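Side-chain contacts in coenzyme F420-dependent N(5),N(10)-methenyltetrahydromethanopterin reductase-related protein (Desulfurobacterium thermolithotrophum DSM 11699, PDB 6HUZ), which binds the iron-guanylylpyridinol cofactor of [Fe]-hydrogenase and, as a bacterial paralog of that enzyme, uses tetrahydrofolate derivatives as substrates: residues S33-E38 / I86-F91; A40-D45 / T185-E190; P147-G152 / H156-I161. All blocks are in the same frame, centred on the assembly; numbering follows the deposited sequence.

Contact 1: residues S33-E38 / I86-F91. With FE9 (iron-guanylyl pyridinol cofactor), chain B.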
loop_
_atom_site.group_PDB
_atom_site.type_symbol
_atom_site.label_atom_id
_atom_site.label_comp_id
_atom_site.label_asym_id
_atom_site.label_seq_id
_atom_site.Cartn_x
_atom_site.Cartn_y
_atom_site.Cartn_z
ATOM N N SER A 33 -21.836 7.392 24.591
ATOM C CA SER A 33 -22.601 7.104 25.798
ATOM C C SER A 33 -21.873 6.068 26.653
ATOM O O SER A 33 -21.758 6.254 27.866
ATOM C CB SER A 33 -23.966 6.536 25.404
ATOM O OG SER A 33 -23.767 5.486 24.467
ATOM N N ALA A 34 -21.408 4.972 26.032
ATOM C CA ALA A 34 -20.700 3.899 26.755
ATOM C C ALA A 34 -19.392 4.433 27.362
ATOM O O ALA A 34 -19.064 4.090 28.497
ATOM C CB ALA A 34 -20.372 2.745 25.793
ATOM N N MET A 35 -18.654 5.250 26.584
ATOM C CA MET A 35 -17.397 5.867 26.993
ATOM C C MET A 35 -17.670 6.716 28.232
ATOM O O MET A 35 -16.946 6.627 29.213
ATOM C CB MET A 35 -16.842 6.763 25.879
ATOM C CG MET A 35 -16.229 5.981 24.728
ATOM S SD MET A 35 -15.624 7.067 23.444
ATOM C CE MET A 35 -14.370 7.935 24.291
ATOM N N ALA A 36 -18.681 7.548 28.172
ATOM C CA ALA A 36 -19.095 8.422 29.304
ATOM C C ALA A 36 -19.395 7.611 30.555
ATOM O O ALA A 36 -18.912 7.935 31.625
ATOM C CB ALA A 36 -20.330 9.224 28.914
ATOM N N VAL A 37 -20.211 6.568 30.428
ATOM C CA VAL A 37 -20.559 5.700 31.549
ATOM C C VAL A 37 -19.286 5.121 32.177
ATOM O O VAL A 37 -19.152 5.112 33.408
ATOM C CB VAL A 37 -21.546 4.595 31.094
ATOM C CG1 VAL A 37 -21.540 3.402 32.060
ATOM C CG2 VAL A 37 -22.966 5.168 30.962
ATOM N N GLU A 38 -18.345 4.649 31.350
ATOM C CA GLU A 38 -17.103 4.085 31.874
ATOM C C GLU A 38 -16.271 5.111 32.627
ATOM O O GLU A 38 -15.715 4.776 33.664
ATOM C CB GLU A 38 -16.256 3.469 30.729
ATOM C CG GLU A 38 -16.828 2.142 30.268
ATOM C CD GLU A 38 -16.294 1.591 28.954
ATOM O OE1 GLU A 38 -16.888 0.599 28.475
ATOM O OE2 GLU A 38 -15.306 2.136 28.403
ATOM N N ILE A 86 -14.062 15.165 24.216
ATOM C CA ILE A 86 -13.977 14.065 23.270
ATOM C C ILE A 86 -15.068 14.202 22.218
ATOM O O ILE A 86 -16.247 14.233 22.565
ATOM C CB ILE A 86 -14.030 12.684 23.949
ATOM C CG1 ILE A 86 -12.833 12.525 24.917
ATOM C CG2 ILE A 86 -13.965 11.589 22.839
ATOM C CD1 ILE A 86 -12.976 11.439 25.927
ATOM N N LEU A 87 -14.672 14.253 20.932
ATOM C CA LEU A 87 -15.634 14.414 19.855
ATOM C C LEU A 87 -16.101 13.106 19.234
ATOM O O LEU A 87 -15.479 12.632 18.281
ATOM C CB LEU A 87 -15.048 15.354 18.793
ATOM C CG LEU A 87 -14.665 16.750 19.301
ATOM C CD1 LEU A 87 -13.965 17.544 18.228
ATOM C CD2 LEU A 87 -15.902 17.534 19.786
ATOM N N PHE A 88 -17.204 12.528 19.772
ATOM C CA PHE A 88 -17.821 11.293 19.245
ATOM C C PHE A 88 -18.917 11.888 18.320
ATOM O O PHE A 88 -20.100 11.659 18.518
ATOM C CB PHE A 88 -18.442 10.461 20.406
ATOM C CG PHE A 88 -18.641 9.013 20.031
ATOM C CD1 PHE A 88 -19.817 8.592 19.417
ATOM C CD2 PHE A 88 -17.631 8.077 20.246
ATOM C CE1 PHE A 88 -19.966 7.271 18.997
ATOM C CE2 PHE A 88 -17.789 6.748 19.838
ATOM C CZ PHE A 88 -18.944 6.360 19.193
ATOM N N THR A 89 -18.494 12.704 17.347
ATOM C CA THR A 89 -19.394 13.460 16.473
ATOM C C THR A 89 -19.561 12.852 15.068
ATOM O O THR A 89 -18.787 12.003 14.651
ATOM C CB THR A 89 -18.878 14.897 16.488
ATOM O OG1 THR A 89 -17.485 14.885 16.205
ATOM C CG2 THR A 89 -19.053 15.548 17.866
ATOM N N PRO A 90 -20.594 13.273 14.325
ATOM C CA PRO A 90 -20.839 12.660 13.005
ATOM C C PRO A 90 -19.735 12.611 11.944
ATOM O O PRO A 90 -18.867 13.467 11.853
ATOM C CB PRO A 90 -22.019 13.468 12.450
ATOM C CG PRO A 90 -22.718 14.005 13.629
ATOM C CD PRO A 90 -21.628 14.263 14.662
ATOM N N PHE A 91 -19.833 11.599 11.082
ATOM C CA PHE A 91 -18.927 11.463 9.931
ATOM C C PHE A 91 -19.308 12.649 9.012
ATOM O O PHE A 91 -18.446 13.237 8.351
ATOM C CB PHE A 91 -19.185 10.160 9.172
ATOM C CG PHE A 91 -18.420 8.969 9.690
ATOM C CD1 PHE A 91 -17.053 8.872 9.501
ATOM C CD2 PHE A 91 -19.072 7.943 10.362
ATOM C CE1 PHE A 91 -16.351 7.748 9.938
ATOM C CE2 PHE A 91 -18.365 6.832 10.817
ATOM C CZ PHE A 91 -17.009 6.750 10.616
HETATM O O2 FE9 B . -19.047 4.112 13.973
HETATM FE FE FE9 B . -16.240 4.620 15.477
HETATM C C1F FE9 B . -17.094 3.707 16.816
HETATM O O1F FE9 B . -17.617 3.145 17.648
HETATM C C2F FE9 B . -14.705 3.700 15.886
HETATM O O2F FE9 B . -13.759 3.152 16.171
HETATM C C8 FE9 B . -15.746 6.112 16.554
HETATM O O18 FE9 B . -14.765 6.107 17.276
HETATM C C7 FE9 B . -16.616 7.357 16.486
HETATM C C6 FE9 B . -17.842 6.956 15.717
HETATM N N1 FE9 B . -17.862 5.666 15.160
HETATM C C5 FE9 B . -18.975 7.886 15.586
HETATM C C5M FE9 B . -18.874 9.267 16.169
HETATM C C4 FE9 B . -20.160 7.440 14.836
HETATM C C3 FE9 B . -20.173 6.075 14.242
HETATM C C3M FE9 B . -21.358 5.541 13.479
HETATM C C2 FE9 B . -18.965 5.190 14.448
HETATM O O3P FE9 B . -21.158 8.349 14.660
HETATM P P1 FE9 B . -22.531 8.348 15.511
HETATM O O1P FE9 B . -22.737 7.034 16.100
HETATM O O2P FE9 B . -23.733 8.582 14.453
HETATM O "O5'" FE9 B . -22.372 9.498 16.602
HETATM C "C5'" FE9 B . -22.398 10.878 16.270
HETATM C "C4'" FE9 B . -23.177 11.569 17.384
HETATM O "O4'" FE9 B . -23.096 12.980 17.216
HETATM C "C1'" FE9 B . -24.322 13.540 17.668
HETATM C "C2'" FE9 B . -25.364 12.561 17.171
HETATM O "O2'" FE9 B . -26.626 12.652 17.847
HETATM C "C3'" FE9 B . -24.665 11.223 17.379
HETATM O "O3'" FE9 B . -25.009 10.606 18.621
HETATM N N9A FE9 B . -24.441 14.930 17.189
HETATM C C4A FE9 B . -23.998 15.940 17.901
HETATM N N3A FE9 B . -23.457 16.030 19.137
HETATM C C2A FE9 B . -23.157 17.251 19.628
HETATM N N2A FE9 B . -22.580 17.293 20.850
HETATM N N1A FE9 B . -23.381 18.401 18.964
HETATM C C6A FE9 B . -23.967 18.430 17.754
HETATM O O6A FE9 B . -24.151 19.498 17.146
HETATM C C5A FE9 B . -24.302 17.150 17.126
HETATM N N7A FE9 B . -24.854 16.748 15.972
HETATM C C8A FE9 B . -24.930 15.393 16.022
HETATM O O HOH W 1 -16.563 3.453 13.583
#
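Met35 meets Ile86 and Phe88 in a small, buried apolar contact between helix 32-41 and the carboxyl end of strand 84-87, within the Rossmann-like domain that holds the iron-guanylyl pyridinol cofactor. The thioether does all the bridging. Its sulfur, SD, comes to 3.9 Å from Phe88 CD2 and lies 5.0 Å from the ring centroid, an oblique Met-aromatic contact 63° off the ring normal. The chain runs out extended from the helix and then bends at its last torsion (chi3 64°), which turns the methyl away from the ring and toward the strand. There CE packs 4.0 Å from Ile86 CG2, with Ile86 CD1 almost as near, so the methyl rests against two branches of one isoleucine.

Phe88 also serves the cofactor. With CG anti to the backbone N (chi1 -160°), the ring is held between Met35 and the cofactor, and one face receives the pyridinol: methyl C5M of the cofactor sits 3.4 Å above the ring plane, offset toward the rim, while CZ lies 3.7 Å from cofactor C6. Phe88 is the centre of an inverse gamma turn just past the strand. Beyond it, Pro90 CD reaches 3.2 Å from the ribose oxygen O4', and Phe91 approaches the pyridinol obliquely with CE2.

Strand 2-6 runs beside 84-87 in the parallel sheet, pairing with Ile86 and Phe88 through its backbone, and helix 95-103 packs on Leu87. Met35 is further covered by Pro151 and by Tyr159 of strand 158-163, while Phe91 touches Met234 of the second subunit.

Contact 2: residues A40-D45 / T185-E190. With EDO (1,2-ethanediol), chain F.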
loop_
_atom_site.group_PDB
_atom_site.type_symbol
_atom_site.label_atom_id
_atom_site.label_comp_id
_atom_site.label_asym_id
_atom_site.label_seq_id
_atom_site.Cartn_x
_atom_site.Cartn_y
_atom_site.Cartn_z
ATOM N N ALA A 40 -17.391 7.815 34.069
ATOM C CA ALA A 40 -18.182 8.142 35.252
ATOM C C ALA A 40 -18.008 7.036 36.302
ATOM O O ALA A 40 -17.851 7.333 37.494
ATOM C CB ALA A 40 -19.650 8.300 34.868
ATOM N N LYS A 41 -17.998 5.755 35.871
ATOM C CA LYS A 41 -17.823 4.642 36.820
ATOM C C LYS A 41 -16.433 4.704 37.471
ATOM O O LYS A 41 -16.309 4.385 38.649
ATOM C CB LYS A 41 -18.063 3.278 36.155
ATOM C CG LYS A 41 -19.544 2.941 36.019
ATOM C CD LYS A 41 -19.764 1.774 35.070
ATOM C CE LYS A 41 -21.088 1.086 35.314
ATOM N NZ LYS A 41 -21.726 0.633 34.049
ATOM N N ALA A 42 -15.407 5.139 36.708
ATOM C CA ALA A 42 -14.044 5.277 37.209
ATOM C C ALA A 42 -13.956 6.402 38.262
ATOM O O ALA A 42 -12.968 6.480 38.982
ATOM C CB ALA A 42 -13.076 5.544 36.072
ATOM N N GLY A 43 -14.962 7.264 38.317
ATOM C CA GLY A 43 -15.017 8.348 39.305
ATOM C C GLY A 43 -14.748 9.731 38.747
ATOM O O GLY A 43 -14.543 10.668 39.518
ATOM N N HIS A 44 -14.738 9.875 37.400
ATOM C CA HIS A 44 -14.514 11.168 36.753
ATOM C C HIS A 44 -15.814 11.952 36.787
ATOM O O HIS A 44 -16.882 11.376 37.006
ATOM C CB HIS A 44 -13.973 10.991 35.312
ATOM C CG HIS A 44 -12.569 10.469 35.348
ATOM N ND1 HIS A 44 -11.506 11.296 35.653
ATOM C CD2 HIS A 44 -12.112 9.205 35.217
ATOM C CE1 HIS A 44 -10.444 10.522 35.659
ATOM N NE2 HIS A 44 -10.767 9.253 35.436
ATOM N N ASP A 45 -15.728 13.263 36.606
ATOM C CA ASP A 45 -16.902 14.128 36.602
ATOM C C ASP A 45 -17.224 14.274 35.116
ATOM O O ASP A 45 -16.603 15.054 34.391
ATOM C CB ASP A 45 -16.590 15.437 37.318
ATOM C CG ASP A 45 -16.383 15.238 38.817
ATOM O OD1 ASP A 45 -17.187 14.502 39.439
ATOM O OD2 ASP A 45 -15.419 15.813 39.369
ATOM N N THR A 185 -6.364 3.964 31.258
ATOM C CA THR A 185 -6.034 3.010 32.333
ATOM C C THR A 185 -7.092 3.038 33.483
ATOM O O THR A 185 -7.393 1.985 34.053
ATOM C CB THR A 185 -4.584 3.197 32.829
ATOM O OG1 THR A 185 -4.455 4.478 33.436
ATOM C CG2 THR A 185 -3.544 3.034 31.711
ATOM N N ASP A 186 -7.700 4.199 33.800
ATOM C CA ASP A 186 -8.722 4.246 34.848
ATOM C C ASP A 186 -9.923 3.407 34.481
ATOM O O ASP A 186 -10.624 2.948 35.381
ATOM C CB ASP A 186 -9.220 5.684 35.132
ATOM C CG ASP A 186 -8.260 6.485 35.989
ATOM O OD1 ASP A 186 -7.200 5.934 36.358
ATOM O OD2 ASP A 186 -8.563 7.669 36.282
ATOM N N THR A 187 -10.168 3.194 33.168
ATOM C CA THR A 187 -11.332 2.424 32.731
ATOM C C THR A 187 -10.975 1.002 32.290
ATOM O O THR A 187 -11.796 0.331 31.643
ATOM C CB THR A 187 -12.110 3.245 31.675
ATOM O OG1 THR A 187 -11.274 3.590 30.575
ATOM C CG2 THR A 187 -12.688 4.516 32.276
ATOM N N GLY A 188 -9.767 0.559 32.668
ATOM C CA GLY A 188 -9.239 -0.768 32.366
ATOM C C GLY A 188 -8.846 -0.974 30.916
ATOM O O GLY A 188 -8.735 -2.118 30.475
ATOM N N LYS A 189 -8.619 0.111 30.159
ATOM C CA LYS A 189 -8.247 0.005 28.740
ATOM C C LYS A 189 -6.767 0.212 28.556
ATOM O O LYS A 189 -6.172 0.998 29.267
ATOM C CB LYS A 189 -8.951 1.083 27.897
ATOM C CG LYS A 189 -10.420 1.253 28.168
ATOM C CD LYS A 189 -11.207 0.015 27.900
ATOM C CE LYS A 189 -12.671 0.329 27.999
ATOM N NZ LYS A 189 -13.486 -0.892 28.157
ATOM N N GLU A 190 -6.169 -0.469 27.576
ATOM C CA GLU A 190 -4.760 -0.317 27.277
ATOM C C GLU A 190 -4.598 1.018 26.541
ATOM O O GLU A 190 -5.365 1.281 25.631
ATOM C CB GLU A 190 -4.338 -1.475 26.341
ATOM C CG GLU A 190 -2.847 -1.556 26.050
ATOM C CD GLU A 190 -2.021 -2.020 27.225
ATOM O OE1 GLU A 190 -0.923 -1.459 27.447
ATOM O OE2 GLU A 190 -2.476 -2.950 27.928
HETATM C C1 EDO F . -1.922 7.169 33.785
HETATM O O1 EDO F . -2.267 5.936 33.146
HETATM C C2 EDO F . -1.449 8.178 32.726
HETATM O O2 EDO F . -1.130 9.447 33.285
#
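Asp186, Ala42 and His44 bury the most surface where the end of helix 32-41 meets the end of helix 174-186. The backbones come close at Ala42 and Asp186, whose CA atoms are 5.9 Å apart. Ala42 points its methyl at segment 185-190: CB lies 3.6 Å from Asp186 O and 4.0 Å from Thr187 CG2, so it fits against both a carbonyl and a methyl.

The polar half is a His-carboxylate hydrogen bond, His44 NE2 to Asp186 OD2, 2.8 Å long and somewhat bent at 145°. The oxygen accepts on its anti lone pair and lies 15° out of the imidazole plane, with ring and carboxylate nearly coplanar. Asp186 CG is turned beside its own backbone N (chi1 -78°), which carries the carboxylate to the imidazole edge. The same OD2 also takes a salt bridge from Lys182, and His44 ND1 is bonded to the N of Met1; these partners hold both groups in place and would probably favour a charged carboxylate.

Both helices finish in Schellman motifs, with Gly43 and Gly188 supplying the positive phi. Thr187 turns its hydroxyl back to Leu183 O, leaving CG2 to face Ala42 and the helix carrying Glu38 and Phe39. After these turns the chain enters strands 45-49 and 190-195, the first in the six-stranded parallel sheet, the second paired with strand 158-163.

Contact 3: residues P147-G152 / H156-I161. With FE9 (iron-guanylyl pyridinol cofactor), chain B.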
loop_
_atom_site.group_PDB
_atom_site.type_symbol
_atom_site.label_atom_id
_atom_site.label_comp_id
_atom_site.label_asym_id
_atom_site.label_seq_id
_atom_site.Cartn_x
_atom_site.Cartn_y
_atom_site.Cartn_z
ATOM N N PRO A 147 -11.371 4.784 19.951
ATOM C CA PRO A 147 -11.658 3.460 20.527
ATOM C C PRO A 147 -11.191 2.275 19.689
ATOM O O PRO A 147 -10.997 1.205 20.266
ATOM C CB PRO A 147 -13.176 3.459 20.700
ATOM C CG PRO A 147 -13.689 4.467 19.754
ATOM C CD PRO A 147 -12.608 5.481 19.522
ATOM N N ALA A 148 -11.053 2.460 18.350
ATOM C CA ALA A 148 -10.609 1.424 17.377
ATOM C C ALA A 148 -11.423 0.174 17.716
ATOM O O ALA A 148 -10.906 -0.940 17.851
ATOM C CB ALA A 148 -9.109 1.152 17.554
ATOM N N ALA A 149 -12.714 0.420 17.938
ATOM C CA ALA A 149 -13.714 -0.567 18.362
ATOM C C ALA A 149 -14.970 0.236 18.677
ATOM O O ALA A 149 -14.917 1.471 18.673
ATOM C CB ALA A 149 -13.235 -1.281 19.659
ATOM N N ILE A 150 -16.095 -0.447 18.946
ATOM C CA ILE A 150 -17.310 0.251 19.303
ATOM C C ILE A 150 -17.414 0.220 20.848
ATOM O O ILE A 150 -17.646 -0.857 21.422
ATOM C CB ILE A 150 -18.558 -0.401 18.641
ATOM C CG1 ILE A 150 -18.436 -0.283 17.080
ATOM C CG2 ILE A 150 -19.857 0.225 19.186
ATOM C CD1 ILE A 150 -19.535 -1.109 16.318
ATOM N N PRO A 151 -17.271 1.363 21.547
ATOM C CA PRO A 151 -17.387 1.321 23.020
ATOM C C PRO A 151 -18.705 0.685 23.438
ATOM O O PRO A 151 -19.771 1.048 22.903
ATOM C CB PRO A 151 -17.305 2.792 23.409
ATOM C CG PRO A 151 -16.405 3.389 22.333
ATOM C CD PRO A 151 -16.983 2.738 21.088
ATOM N N GLY A 152 -18.609 -0.279 24.359
ATOM C CA GLY A 152 -19.750 -1.035 24.865
ATOM C C GLY A 152 -19.709 -2.491 24.447
ATOM O O GLY A 152 -20.471 -3.320 24.965
ATOM N N HIS A 156 -13.837 -3.583 22.801
ATOM C CA HIS A 156 -13.266 -2.288 23.156
ATOM C C HIS A 156 -12.457 -2.422 24.459
ATOM O O HIS A 156 -13.020 -2.364 25.558
ATOM C CB HIS A 156 -14.358 -1.217 23.268
ATOM C CG HIS A 156 -13.803 0.096 23.705
ATOM N ND1 HIS A 156 -14.391 0.822 24.718
ATOM C CD2 HIS A 156 -12.687 0.742 23.288
ATOM C CE1 HIS A 156 -13.651 1.908 24.863
ATOM N NE2 HIS A 156 -12.593 1.889 24.038
ATOM N N LYS A 157 -11.123 -2.627 24.336
ATOM C CA LYS A 157 -10.273 -2.783 25.512
ATOM C C LYS A 157 -9.110 -1.854 25.431
ATOM O O LYS A 157 -8.082 -2.131 26.005
ATOM C CB LYS A 157 -9.770 -4.228 25.600
ATOM C CG LYS A 157 -10.869 -5.254 25.349
ATOM C CD LYS A 157 -10.614 -6.595 26.026
ATOM C CE LYS A 157 -10.749 -7.753 25.070
ATOM N NZ LYS A 157 -11.310 -8.950 25.753
ATOM N N HIS A 158 -9.241 -0.744 24.713
ATOM C CA HIS A 158 -8.066 0.121 24.551
ATOM C C HIS A 158 -8.486 1.400 23.909
ATOM O O HIS A 158 -9.621 1.528 23.459
ATOM C CB HIS A 158 -7.116 -0.594 23.486
ATOM C CG HIS A 158 -7.930 -1.063 22.307
ATOM N ND1 HIS A 158 -8.490 -2.332 22.278
ATOM C CD2 HIS A 158 -8.363 -0.373 21.228
ATOM C CE1 HIS A 158 -9.208 -2.385 21.165
ATOM N NE2 HIS A 158 -9.169 -1.227 20.506
ATOM N N TYR A 159 -7.549 2.327 23.810
ATOM C CA TYR A 159 -7.740 3.592 23.106
ATOM C C TYR A 159 -6.418 3.895 22.337
ATOM O O TYR A 159 -5.328 3.577 22.832
ATOM C CB TYR A 159 -8.001 4.755 24.049
ATOM C CG TYR A 159 -9.398 4.803 24.624
ATOM C CD1 TYR A 159 -10.489 5.130 23.829
ATOM C CD2 TYR A 159 -9.629 4.530 25.970
ATOM C CE1 TYR A 159 -11.771 5.186 24.352
ATOM C CE2 TYR A 159 -10.911 4.589 26.507
ATOM C CZ TYR A 159 -11.981 4.913 25.691
ATOM O OH TYR A 159 -13.256 4.958 26.183
ATOM N N LEU A 160 -6.537 4.526 21.162
ATOM C CA LEU A 160 -5.404 4.964 20.379
ATOM C C LEU A 160 -5.338 6.451 20.674
ATOM O O LEU A 160 -6.332 7.159 20.456
ATOM C CB LEU A 160 -5.607 4.703 18.883
ATOM C CG LEU A 160 -5.882 3.262 18.492
ATOM C CD1 LEU A 160 -5.791 3.099 16.956
ATOM C CD2 LEU A 160 -4.924 2.320 19.160
ATOM N N ILE A 161 -4.182 6.909 21.192
ATOM C CA ILE A 161 -3.915 8.290 21.607
ATOM C C ILE A 161 -2.819 8.902 20.769
ATOM O O ILE A 161 -1.667 8.433 20.754
ATOM C CB ILE A 161 -3.588 8.352 23.141
ATOM C CG1 ILE A 161 -4.775 7.840 23.969
ATOM C CG2 ILE A 161 -3.210 9.777 23.600
ATOM C CD1 ILE A 161 -4.361 7.397 25.378
HETATM O O2 FE9 B . -19.047 4.112 13.973
HETATM FE FE FE9 B . -16.240 4.620 15.477
HETATM C C1F FE9 B . -17.094 3.707 16.816
HETATM O O1F FE9 B . -17.617 3.145 17.648
HETATM C C2F FE9 B . -14.705 3.700 15.886
HETATM O O2F FE9 B . -13.759 3.152 16.171
HETATM C C8 FE9 B . -15.746 6.112 16.554
HETATM O O18 FE9 B . -14.765 6.107 17.276
HETATM C C7 FE9 B . -16.616 7.357 16.486
HETATM C C6 FE9 B . -17.842 6.956 15.717
HETATM N N1 FE9 B . -17.862 5.666 15.160
HETATM C C5 FE9 B . -18.975 7.886 15.586
HETATM C C5M FE9 B . -18.874 9.267 16.169
HETATM C C4 FE9 B . -20.160 7.440 14.836
HETATM C C3 FE9 B . -20.173 6.075 14.242
HETATM C C3M FE9 B . -21.358 5.541 13.479
HETATM C C2 FE9 B . -18.965 5.190 14.448
HETATM O O3P FE9 B . -21.158 8.349 14.660
HETATM P P1 FE9 B . -22.531 8.348 15.511
HETATM O O1P FE9 B . -22.737 7.034 16.100
HETATM O O2P FE9 B . -23.733 8.582 14.453
HETATM O "O5'" FE9 B . -22.372 9.498 16.602
HETATM C "C5'" FE9 B . -22.398 10.878 16.270
HETATM C "C4'" FE9 B . -23.177 11.569 17.384
HETATM O "O4'" FE9 B . -23.096 12.980 17.216
HETATM C "C1'" FE9 B . -24.322 13.540 17.668
HETATM C "C2'" FE9 B . -25.364 12.561 17.171
HETATM O "O2'" FE9 B . -26.626 12.652 17.847
HETATM C "C3'" FE9 B . -24.665 11.223 17.379
HETATM O "O3'" FE9 B . -25.009 10.606 18.621
HETATM N N9A FE9 B . -24.441 14.930 17.189
HETATM C C4A FE9 B . -23.998 15.940 17.901
HETATM N N3A FE9 B . -23.457 16.030 19.137
HETATM C C2A FE9 B . -23.157 17.251 19.628
HETATM N N2A FE9 B . -22.580 17.293 20.850
HETATM N N1A FE9 B . -23.381 18.401 18.964
HETATM C C6A FE9 B . -23.967 18.430 17.754
HETATM O O6A FE9 B . -24.151 19.498 17.146
HETATM C C5A FE9 B . -24.302 17.150 17.126
HETATM N N7A FE9 B . -24.854 16.748 15.972
HETATM C C8A FE9 B . -24.930 15.393 16.022
HETATM O O HOH W 2 -16.399 -0.373 25.996
HETATM O O HOH W 1 -16.563 3.453 13.583
#
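With CG anti to its backbone N (chi1 177°), His156 lays its imidazole among Pro147, Ala149 and Pro151, whereas His158 swings CG between its backbone N and carbonyl carbon (chi1 46°) and brings NE2 to the bend at Ala148. There NE2 donates to Ala148 O over 3.2 Å, a nearly straight bond. The acceptor lies in the imidazole plane, yet the donor stands well above the carbonyl plane. Pro151 CG covers one face of the His156 ring in a CH-pi contact, 4.2 Å from its centroid, and the ring's NE2 sits 3.4 Å above the Tyr159 ring plane, offset toward the rim. Water 2, at the His156 edge, joins ND1 to the Gly152 N-H.

Segment 147-152 leads from edge strand 141-144 of the Rossmann-like parallel sheet to strand 158-163, which pairs separately with 190-195; its other side lines the cofactor pocket. Ala149 N makes a weak hydrogen bond to O2F, the oxygen of one carbon monoxide ligand of the iron, while Ile150 CA lies 3.3 Å from O1F, that of the other; Pro147 CG comes 3.2 Å from acyl oxygen O18. Ala149 and Ile150 also touch methenyltetrahydrofolate. Farther along, Ala148 CB packs 3.9 Å from Leu160 CD1, where Ala266 and Ser270 of the second subunit approach the pair.

Overall arrangement
The three contacts lie on one side of the chain's centre, with their own centres about 11 to 14 Å apart. Contacts 1 and 2 share helix 32-41 and interleave along the chain, their segments alternating; contact 3 opens after contact 1 has closed and falls within the span bridged by contact 2. Contacts 1 and 3 both border the iron-guanylyl pyridinol cofactor and meet where Ala34 CB packs on Pro151 O. Contact 2 is farther from the cofactor, but Lys189 reaches His156 O, and Glu190 N pairs with Lys157 O. Helix 32-41 thus packs with one part, at Met35, beside the cofactor pocket and with its end against the turn that leads into strand 190-195, the partner of 158-163.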